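Local coordinates for protein putative isomerase (Sinorhizobium meliloti, PDB 2PPG) that is of unknown function but belongs to the enolase superfamily, combining an enolase-like N-terminal domain with a TIM-barrel C-terminal domain, at residues Leu254-Val257 and Ala258-Ser262; Leu163-Thr167 and Arg168-Ala172; Glu32-Gly35 and Arg36-Val40; Glu379-Lys382 and Glu383-Gly386. All coordinates share one frame; numbering follows the deposited sequence.

Contact 1: residues Leu254-Val257 and Ala258-Ser262; sequences LARV and AASVS
The flat carbonyl group of Val257 meets Ser260 over one face, because Ser260 N lies well above its plane (67° out) at 3.0 Å from Val257 O. Earlier in the turn the donors sit much nearer their carbonyl planes: Ala258 N reaches Leu254 O at 2.9 Å and Ala259 N reaches Ala255 O at 3.0 Å. These bonds lie in the C-terminal turn of helix 251-260, which connects strands 241-243 and 264-267 in a beta-alpha-beta unit of the barrel domain. Val261 N adds a weak bond to Val257 O.

The side chain of Ser260 turns back along the helix. With OG beside its own backbone N (chi1 -54°), it donates to Arg256 O, although the modelled 2.5 Å separation is so short that the exact length is doubtful. Arg256 CD lies alongside the same hydroxyl, 3.5 Å from Ser260 OG, before the chain bends away; its NH1 makes a weak bond to Arg284 O of a third subunit. On another side of the helix, Val257 CG1 and Val261 CG2 approach to 4.4 Å, and both valines touch Ile231 of helix 224-234.

Chemically, the hydroxyl and the amide of Ser260 both turn back onto carbonyls of the preceding turn, Arg256 O and Val257 O, while Val257 and Val261 present an apolar surface to helix 224-234.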
loop_
_atom_site.group_PDB
_atom_site.type_symbol
_atom_site.label_atom_id
_atom_site.label_comp_id
_atom_site.label_asym_id
_atom_site.label_seq_id
_atom_site.Cartn_x
_atom_site.Cartn_y
_atom_site.Cartn_z
ATOM N N LEU A 254 -10.577 1.044 14.929
ATOM C CA LEU A 254 -11.683 1.785 14.330
ATOM C C LEU A 254 -11.777 1.521 12.820
ATOM O O LEU A 254 -12.872 1.301 12.274
ATOM C CB LEU A 254 -11.515 3.281 14.607
ATOM C CG LEU A 254 -12.618 4.232 14.148
ATOM C CD1 LEU A 254 -13.839 4.056 15.029
ATOM C CD2 LEU A 254 -12.144 5.677 14.184
ATOM N N ALA A 255 -10.623 1.539 12.151
ATOM C CA ALA A 255 -10.582 1.274 10.714
ATOM C C ALA A 255 -11.153 -0.108 10.385
ATOM O O ALA A 255 -11.924 -0.255 9.438
ATOM C CB ALA A 255 -9.167 1.417 10.183
ATOM N N ARG A 256 -10.789 -1.101 11.192
ATOM C CA ARG A 256 -11.221 -2.479 10.991
ATOM C C ARG A 256 -12.711 -2.670 11.273
ATOM O O ARG A 256 -13.377 -3.412 10.561
ATOM C CB ARG A 256 -10.391 -3.439 11.851
ATOM C CG ARG A 256 -11.113 -4.744 12.170
ATOM C CD ARG A 256 -10.910 -5.820 11.103
ATOM N NE ARG A 256 -9.873 -6.771 11.511
ATOM C CZ ARG A 256 -8.752 -7.000 10.835
ATOM N NH1 ARG A 256 -7.878 -7.875 11.303
ATOM N NH2 ARG A 256 -8.509 -6.373 9.688
ATOM N N VAL A 257 -13.217 -2.007 12.312
ATOM C CA VAL A 257 -14.651 -1.986 12.614
ATOM C C VAL A 257 -15.415 -1.348 11.451
ATOM O O VAL A 257 -16.387 -1.928 10.943
ATOM C CB VAL A 257 -14.966 -1.192 13.914
ATOM C CG1 VAL A 257 -16.434 -1.162 14.154
ATOM C CG2 VAL A 257 -14.289 -1.808 15.119
ATOM N N ALA A 258 -14.963 -0.170 11.009
ATOM C CA ALA A 258 -15.587 0.518 9.867
ATOM C C ALA A 258 -15.685 -0.395 8.643
ATOM O O ALA A 258 -16.726 -0.444 7.977
ATOM C CB ALA A 258 -14.840 1.787 9.523
ATOM N N ALA A 259 -14.603 -1.131 8.377
ATOM C CA ALA A 259 -14.539 -2.043 7.238
ATOM C C ALA A 259 -15.360 -3.319 7.428
ATOM O O ALA A 259 -15.765 -3.931 6.446
ATOM C CB ALA A 259 -13.089 -2.390 6.908
ATOM N N SER A 260 -15.620 -3.710 8.674
ATOM C CA SER A 260 -16.237 -5.008 8.941
ATOM C C SER A 260 -17.761 -4.993 9.064
ATOM O O SER A 260 -18.381 -6.050 9.157
ATOM C CB SER A 260 -15.633 -5.639 10.193
ATOM O OG SER A 260 -14.223 -5.702 10.104
ATOM N N VAL A 261 -18.370 -3.813 9.081
ATOM C CA VAL A 261 -19.828 -3.708 9.230
ATOM C C VAL A 261 -20.400 -2.684 8.258
ATOM O O VAL A 261 -19.728 -1.724 7.896
ATOM C CB VAL A 261 -20.224 -3.314 10.670
ATOM C CG1 VAL A 261 -19.900 -4.433 11.636
ATOM C CG2 VAL A 261 -19.529 -2.016 11.101
ATOM N N SER A 262 -21.635 -2.870 7.822
ATOM C CA SER A 262 -22.202 -1.902 6.886
ATOM C C SER A 262 -22.646 -0.612 7.602
ATOM O O SER A 262 -22.841 0.418 6.965
ATOM C CB SER A 262 -23.345 -2.520 6.085
ATOM O OG SER A 262 -24.335 -3.003 6.963
#

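Contact 2: residues Leu163-Thr167 and Arg168-Ala172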
loop_
_atom_site.group_PDB
_atom_site.type_symbol
_atom_site.label_atom_id
_atom_site.label_comp_id
_atom_site.label_asym_id
_atom_site.label_seq_id
_atom_site.Cartn_x
_atom_site.Cartn_y
_atom_site.Cartn_z
ATOM N N LEU A 163 -31.494 8.244 27.658
ATOM C CA LEU A 163 -32.792 7.891 28.209
ATOM C C LEU A 163 -32.587 7.458 29.638
ATOM O O LEU A 163 -32.388 6.280 29.891
ATOM C CB LEU A 163 -33.404 6.746 27.415
ATOM C CG LEU A 163 -33.517 6.972 25.913
ATOM C CD1 LEU A 163 -33.858 5.671 25.219
ATOM C CD2 LEU A 163 -34.559 8.059 25.620
ATOM N N PRO A 164 -32.613 8.419 30.579
ATOM C CA PRO A 164 -32.361 8.093 31.984
ATOM C C PRO A 164 -33.575 7.466 32.684
ATOM O O PRO A 164 -34.412 8.189 33.232
ATOM C CB PRO A 164 -32.007 9.458 32.614
ATOM C CG PRO A 164 -32.101 10.495 31.492
ATOM C CD PRO A 164 -32.875 9.858 30.381
ATOM N N GLU A 165 -33.677 6.137 32.638
ATOM C CA GLU A 165 -34.656 5.384 33.434
ATOM C C GLU A 165 -34.093 4.010 33.798
ATOM O O GLU A 165 -33.196 3.499 33.112
ATOM C CB GLU A 165 -36.006 5.255 32.717
ATOM C CG GLU A 165 -36.949 6.465 32.874
ATOM C CD GLU A 165 -37.761 6.459 34.179
ATOM O OE1 GLU A 165 -37.480 5.628 35.081
ATOM O OE2 GLU A 165 -38.690 7.296 34.297
ATOM N N ASP A 166 -34.624 3.420 34.868
ATOM C CA ASP A 166 -34.037 2.221 35.491
ATOM C C ASP A 166 -34.177 0.920 34.693
ATOM O O ASP A 166 -33.325 0.037 34.791
ATOM C CB ASP A 166 -34.618 1.997 36.893
ATOM C CG ASP A 166 -34.499 3.220 37.791
ATOM O OD1 ASP A 166 -33.485 3.953 37.713
ATOM O OD2 ASP A 166 -35.431 3.438 38.596
ATOM N N THR A 167 -35.256 0.784 33.932
ATOM C CA THR A 167 -35.482 -0.453 33.189
ATOM C C THR A 167 -35.543 -0.216 31.683
ATOM O O THR A 167 -35.834 0.896 31.215
ATOM C CB THR A 167 -36.778 -1.199 33.644
ATOM O OG1 THR A 167 -37.936 -0.454 33.250
ATOM C CG2 THR A 167 -36.810 -1.401 35.162
ATOM N N ARG A 168 -35.270 -1.280 30.938
ATOM C CA ARG A 168 -35.396 -1.294 29.486
ATOM C C ARG A 168 -36.742 -0.706 29.034
ATOM O O ARG A 168 -36.777 0.252 28.254
ATOM C CB ARG A 168 -35.241 -2.727 28.981
ATOM C CG ARG A 168 -34.534 -2.842 27.664
ATOM C CD ARG A 168 -33.708 -4.100 27.599
ATOM N NE ARG A 168 -34.472 -5.269 28.020
ATOM C CZ ARG A 168 -35.224 -6.009 27.207
ATOM N NH1 ARG A 168 -35.331 -5.703 25.913
ATOM N NH2 ARG A 168 -35.876 -7.061 27.689
ATOM N N ALA A 169 -37.831 -1.269 29.557
ATOM C CA ALA A 169 -39.196 -0.849 29.239
ATOM C C ALA A 169 -39.504 0.603 29.639
ATOM O O ALA A 169 -40.219 1.317 28.927
ATOM C CB ALA A 169 -40.198 -1.801 29.888
ATOM N N LYS A 170 -38.975 1.038 30.780
ATOM C CA LYS A 170 -39.133 2.425 31.194
ATOM C C LYS A 170 -38.395 3.382 30.243
ATOM O O LYS A 170 -38.880 4.490 29.968
ATOM C CB LYS A 170 -38.717 2.631 32.660
ATOM C CG LYS A 170 -39.855 2.340 33.661
ATOM C CD LYS A 170 -39.696 3.054 35.027
ATOM C CE LYS A 170 -39.360 2.097 36.193
ATOM N NZ LYS A 170 -37.946 2.199 36.672
ATOM N N ARG A 171 -37.247 2.948 29.719
ATOM C CA ARG A 171 -36.496 3.773 28.771
ATOM C C ARG A 171 -37.195 3.849 27.408
ATOM O O ARG A 171 -37.251 4.916 26.770
ATOM C CB ARG A 171 -35.065 3.261 28.621
ATOM C CG ARG A 171 -34.229 3.386 29.888
ATOM C CD ARG A 171 -32.773 3.103 29.612
ATOM N NE ARG A 171 -32.508 1.699 29.341
ATOM C CZ ARG A 171 -32.192 0.810 30.276
ATOM N NH1 ARG A 171 -32.122 1.179 31.553
ATOM N NH2 ARG A 171 -31.956 -0.452 29.940
ATOM N N ALA A 172 -37.740 2.715 26.972
ATOM C CA ALA A 172 -38.506 2.651 25.729
ATOM C C ALA A 172 -39.683 3.590 25.815
ATOM O O ALA A 172 -39.998 4.297 24.856
ATOM C CB ALA A 172 -38.985 1.236 25.472
#
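Arg171, in the first turn of helix 168-180, sends its guanidinium back to the loop that leads into the helix. Its NH1 donates to Glu165 O at 3.0 Å, with the carbonyl oxygen close to the guanidinium plane, while the Thr167 carbonyl group lies over one face, Thr167 C being 3.8 Å from Arg171 CZ. The aliphatic part packs as well: Arg171 CG is 3.8 Å from Glu165 CB, and its CB is 4.0 Å from Leu163 CB. A salt bridge from NE to Glu200 on the next helix gives the group a second anchor, so its rotation is constrained from two directions.

Thr167 is the N-cap of this barrel helix. Its OG1 stands between the backbone N and the carbonyl carbon (chi1 69°), where it faces the first turn and accepts from Lys170 N at 3.1 Å. Thr167 O meanwhile takes the amide of Arg171.

Lys170 folds over the outside of this cap. Its bent chain brings NZ alongside Asp166, with a salt bridge of 3.4 Å to Asp166 OD2, and crosses the Glu165 side chain at about a right angle. The ion pair from Lys170 NZ to Glu165 OE1 is long, at 3.8 Å, and completes a three-residue network.

Contact 3: residues Glu32-Gly35 and Arg36-Val40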
loop_
_atom_site.group_PDB
_atom_site.type_symbol
_atom_site.label_atom_id
_atom_site.label_comp_id
_atom_site.label_asym_id
_atom_site.label_seq_id
_atom_site.Cartn_x
_atom_site.Cartn_y
_atom_site.Cartn_z
ATOM N N GLU A 32 -20.079 5.301 43.926
ATOM C CA GLU A 32 -20.398 6.422 44.800
ATOM C C GLU A 32 -19.454 7.605 44.573
ATOM O O GLU A 32 -18.267 7.409 44.313
ATOM C CB GLU A 32 -20.315 5.985 46.266
ATOM C CG GLU A 32 -21.266 4.851 46.651
ATOM C CD GLU A 32 -20.595 3.475 46.683
ATOM O OE1 GLU A 32 -19.484 3.314 46.117
ATOM O OE2 GLU A 32 -21.190 2.548 47.283
ATOM N N PRO A 33 -19.979 8.842 44.660
ATOM C CA PRO A 33 -19.134 10.042 44.596
ATOM C C PRO A 33 -18.180 10.133 45.776
ATOM O O PRO A 33 -18.457 9.549 46.816
ATOM C CB PRO A 33 -20.143 11.197 44.656
ATOM C CG PRO A 33 -21.385 10.607 45.232
ATOM C CD PRO A 33 -21.408 9.177 44.775
ATOM N N ASN A 34 -17.076 10.860 45.613
ATOM C CA ASN A 34 -16.089 11.023 46.677
ATOM C C ASN A 34 -16.324 12.261 47.535
ATOM O O ASN A 34 -17.447 12.746 47.625
ATOM C CB ASN A 34 -14.664 11.024 46.106
ATOM C CG ASN A 34 -14.357 12.249 45.235
ATOM O OD1 ASN A 34 -15.109 13.226 45.195
ATOM N ND2 ASN A 34 -13.228 12.197 44.543
ATOM N N GLY A 35 -15.258 12.766 48.158
ATOM C CA GLY A 35 -15.328 13.983 48.962
ATOM C C GLY A 35 -15.844 15.202 48.208
ATOM O O GLY A 35 -16.707 15.924 48.703
ATOM N N ARG A 36 -15.333 15.425 46.999
ATOM C CA ARG A 36 -15.679 16.623 46.242
ATOM C C ARG A 36 -16.898 16.452 45.328
ATOM O O ARG A 36 -17.292 17.389 44.629
ATOM C CB ARG A 36 -14.475 17.102 45.438
ATOM C CG ARG A 36 -13.141 16.895 46.141
ATOM C CD ARG A 36 -12.004 17.489 45.334
ATOM N NE ARG A 36 -11.413 18.662 45.971
ATOM C CZ ARG A 36 -10.401 18.607 46.842
ATOM N NH1 ARG A 36 -9.915 19.724 47.380
ATOM N NH2 ARG A 36 -9.877 17.433 47.187
ATOM N N GLY A 37 -17.504 15.269 45.340
ATOM C CA GLY A 37 -18.653 14.984 44.481
ATOM C C GLY A 37 -18.264 14.371 43.141
ATOM O O GLY A 37 -18.927 14.600 42.118
ATOM N N TYR A 38 -17.183 13.590 43.148
ATOM C CA TYR A 38 -16.678 12.949 41.947
ATOM C C TYR A 38 -16.887 11.449 42.030
ATOM O O TYR A 38 -16.304 10.798 42.878
ATOM C CB TYR A 38 -15.186 13.243 41.760
ATOM C CG TYR A 38 -14.838 14.627 41.218
ATOM C CD1 TYR A 38 -15.502 15.166 40.106
ATOM C CD2 TYR A 38 -13.811 15.379 41.793
ATOM C CE1 TYR A 38 -15.165 16.430 39.606
ATOM C CE2 TYR A 38 -13.471 16.637 41.301
ATOM C CZ TYR A 38 -14.145 17.156 40.213
ATOM O OH TYR A 38 -13.786 18.400 39.733
ATOM N N LEU A 39 -17.727 10.905 41.157
ATOM C CA LEU A 39 -17.856 9.459 41.031
ATOM C C LEU A 39 -17.063 8.931 39.822
ATOM O O LEU A 39 -16.665 9.701 38.943
ATOM C CB LEU A 39 -19.334 9.046 40.937
ATOM C CG LEU A 39 -20.175 9.454 39.719
ATOM C CD1 LEU A 39 -19.955 8.529 38.517
ATOM C CD2 LEU A 39 -21.654 9.489 40.079
ATOM N N VAL A 40 -16.845 7.617 39.788
ATOM C CA VAL A 40 -16.205 6.959 38.653
ATOM C C VAL A 40 -17.159 5.912 38.107
ATOM O O VAL A 40 -17.689 5.093 38.846
ATOM C CB VAL A 40 -14.846 6.324 39.054
ATOM C CG1 VAL A 40 -14.233 5.548 37.910
ATOM C CG2 VAL A 40 -13.899 7.395 39.509
#
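The backbone of Glu32-Val40 doubles back through a type I turn with a G1 beta bulge at the entry to strand 38-41, its two arms running 162° apart and Gly37 in the glycine position with a left-handed conformation (phi 92°). Asn34 turns its side-chain OD1 in toward the bend, a rotation of chi1 to 67° carrying the oxygen across to the returning backbone. There Tyr38 N donates to Asn34 OD1 at 2.9 Å from above the amide plane, and Arg36 N adds a weak bond, closing an Asx turn. The main chain of the same residue pairs too: Asn34 N donates to Tyr38 O at 2.8 Å, and Gly37 N makes a weak 3.4 Å bond to Asn34 O.

The amide lies beside the Tyr38 side chain, with Asn34 ND2 3.6 Å from Tyr38 CB. Farther from the bend, Pro33 CD reaches across to within 4.4 Å of Leu39 CB.

Arg36 and Tyr38 spend their polar ends on a fourth subunit, bonding to its Asp90 and Asp86 respectively. By accepting from Tyr38 N, and weakly from Arg36 N, Asn34 OD1 ties its side chain to the returning backbone, and the bend so shaped presents a cation and a phenol to carboxylates across a subunit interface.

Contact 4: residues Glu379-Lys382 and Glu383-Gly386; sequences EPSK and EAQG
Ser381 OG is gripped from two directions: Ala384 N donates to it at 3.2 Å, and the hydroxyl also bonds to Arg355 O. The first is an N-cap bond, made possible by a chi1 of 58° that turns OG toward the start of helix 382-387. Ala384 CB rests 3.5 Å from the same Ser381 OG.

The carbonyl of Ser381 also accepts, taking Gln385 N at 2.9 Å in a nearly straight bond (160° at the hydrogen). Gly386 N follows with only a weak bond to Lys382 O, in keeping with a short and loosely bonded helix.

Gln385 reaches back over the strand end. Its extended chain lays CG 3.9 Å from Pro380 CB and brings NE2 to Pro380 O; the modelled separation is too short and the angle too bent for that bond's length to be trusted. Pro380 CB also meets Ala384 CB at 4.3 Å, and Trp68 of strand 66-72 touches both Pro380 and Gln385.

At the N-cap position, Ser381 links the end of strand 378-380 to the following helix: its backbone pairs with Leu356, its side chain caps the amide of Ala384, and its buried OG is matched with both a donor, Ala384 N, and an acceptor, Arg355 O.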
loop_
_atom_site.group_PDB
_atom_site.type_symbol
_atom_site.label_atom_id
_atom_site.label_comp_id
_atom_site.label_asym_id
_atom_site.label_seq_id
_atom_site.Cartn_x
_atom_site.Cartn_y
_atom_site.Cartn_z
ATOM N N GLU A 379 -27.527 34.566 25.060
ATOM C CA GLU A 379 -26.662 35.145 26.097
ATOM C C GLU A 379 -27.108 34.625 27.447
ATOM O O GLU A 379 -28.197 34.080 27.558
ATOM C CB GLU A 379 -26.741 36.670 26.087
ATOM C CG GLU A 379 -26.043 37.329 24.921
ATOM C CD GLU A 379 -26.386 38.801 24.790
ATOM O OE1 GLU A 379 -26.844 39.411 25.784
ATOM O OE2 GLU A 379 -26.199 39.355 23.687
ATOM N N PRO A 380 -26.270 34.780 28.484
ATOM C CA PRO A 380 -26.744 34.376 29.808
ATOM C C PRO A 380 -27.772 35.391 30.285
ATOM O O PRO A 380 -27.608 36.589 30.043
ATOM C CB PRO A 380 -25.480 34.435 30.683
ATOM C CG PRO A 380 -24.324 34.596 29.721
ATOM C CD PRO A 380 -24.891 35.299 28.531
ATOM N N SER A 381 -28.832 34.920 30.930
ATOM C CA SER A 381 -29.867 35.812 31.430
ATOM C C SER A 381 -29.320 36.568 32.631
ATOM O O SER A 381 -28.285 36.176 33.178
ATOM C CB SER A 381 -31.115 35.012 31.813
ATOM O OG SER A 381 -30.805 34.026 32.782
ATOM N N LYS A 382 -30.003 37.645 33.035
ATOM C CA LYS A 382 -29.655 38.382 34.267
ATOM C C LYS A 382 -29.557 37.456 35.489
ATOM O O LYS A 382 -28.658 37.607 36.322
ATOM C CB LYS A 382 -30.646 39.528 34.564
ATOM C CG LYS A 382 -30.737 40.670 33.514
ATOM C CD LYS A 382 -29.427 40.974 32.763
ATOM C CE LYS A 382 -28.355 41.598 33.660
ATOM N NZ LYS A 382 -28.708 42.974 34.107
ATOM N N GLU A 383 -30.472 36.490 35.572
ATOM C CA GLU A 383 -30.478 35.527 36.665
ATOM C C GLU A 383 -29.294 34.549 36.607
ATOM O O GLU A 383 -28.711 34.210 37.639
ATOM C CB GLU A 383 -31.824 34.783 36.747
ATOM C CG GLU A 383 -32.272 34.062 35.475
ATOM C CD GLU A 383 -33.204 34.890 34.589
ATOM O OE1 GLU A 383 -34.146 34.295 34.023
ATOM O OE2 GLU A 383 -32.994 36.119 34.449
ATOM N N ALA A 384 -28.936 34.103 35.406
ATOM C CA ALA A 384 -27.764 33.256 35.226
ATOM C C ALA A 384 -26.482 34.017 35.534
ATOM O O ALA A 384 -25.574 33.463 36.135
ATOM C CB ALA A 384 -27.728 32.662 33.835
ATOM N N GLN A 385 -26.419 35.294 35.160
ATOM C CA GLN A 385 -25.251 36.120 35.498
ATOM C C GLN A 385 -25.074 36.359 36.995
ATOM O O GLN A 385 -23.969 36.611 37.456
ATOM C CB GLN A 385 -25.262 37.443 34.741
ATOM C CG GLN A 385 -25.012 37.248 33.277
ATOM C CD GLN A 385 -25.406 38.437 32.441
ATOM O OE1 GLN A 385 -25.091 39.576 32.768
ATOM N NE2 GLN A 385 -26.089 38.174 31.337
ATOM N N GLY A 386 -26.160 36.264 37.755
ATOM C CA GLY A 386 -26.091 36.403 39.208
ATOM C C GLY A 386 -25.478 35.188 39.875
ATOM O O GLY A 386 -24.936 35.297 40.966
#

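Along the chain the order is contact 3, contact 2, contact 1, contact 4, each closing before the next opens, and none touches another. Contacts 2 and 3 are the nearest pair, with centres 24 Å apart. Contacts 1 and 4 are the farthest, about 46 Å between centres and on opposite sides of the chain's centre. Contacts 1 and 2 mark the two kinds of helix end in the barrel: the start of helix 168-180 and the finish of helix 251-260. Contact 3 opens the two-stranded hairpin of 38-41 and 46-49; contact 4 spans the end of strand 378-380, which pairs with 357-359, and the start of helix 382-387. Contacts 1 and 3 also meet neighbouring subunits, whereas contacts 2 and 4 meet no other chain of the assembly.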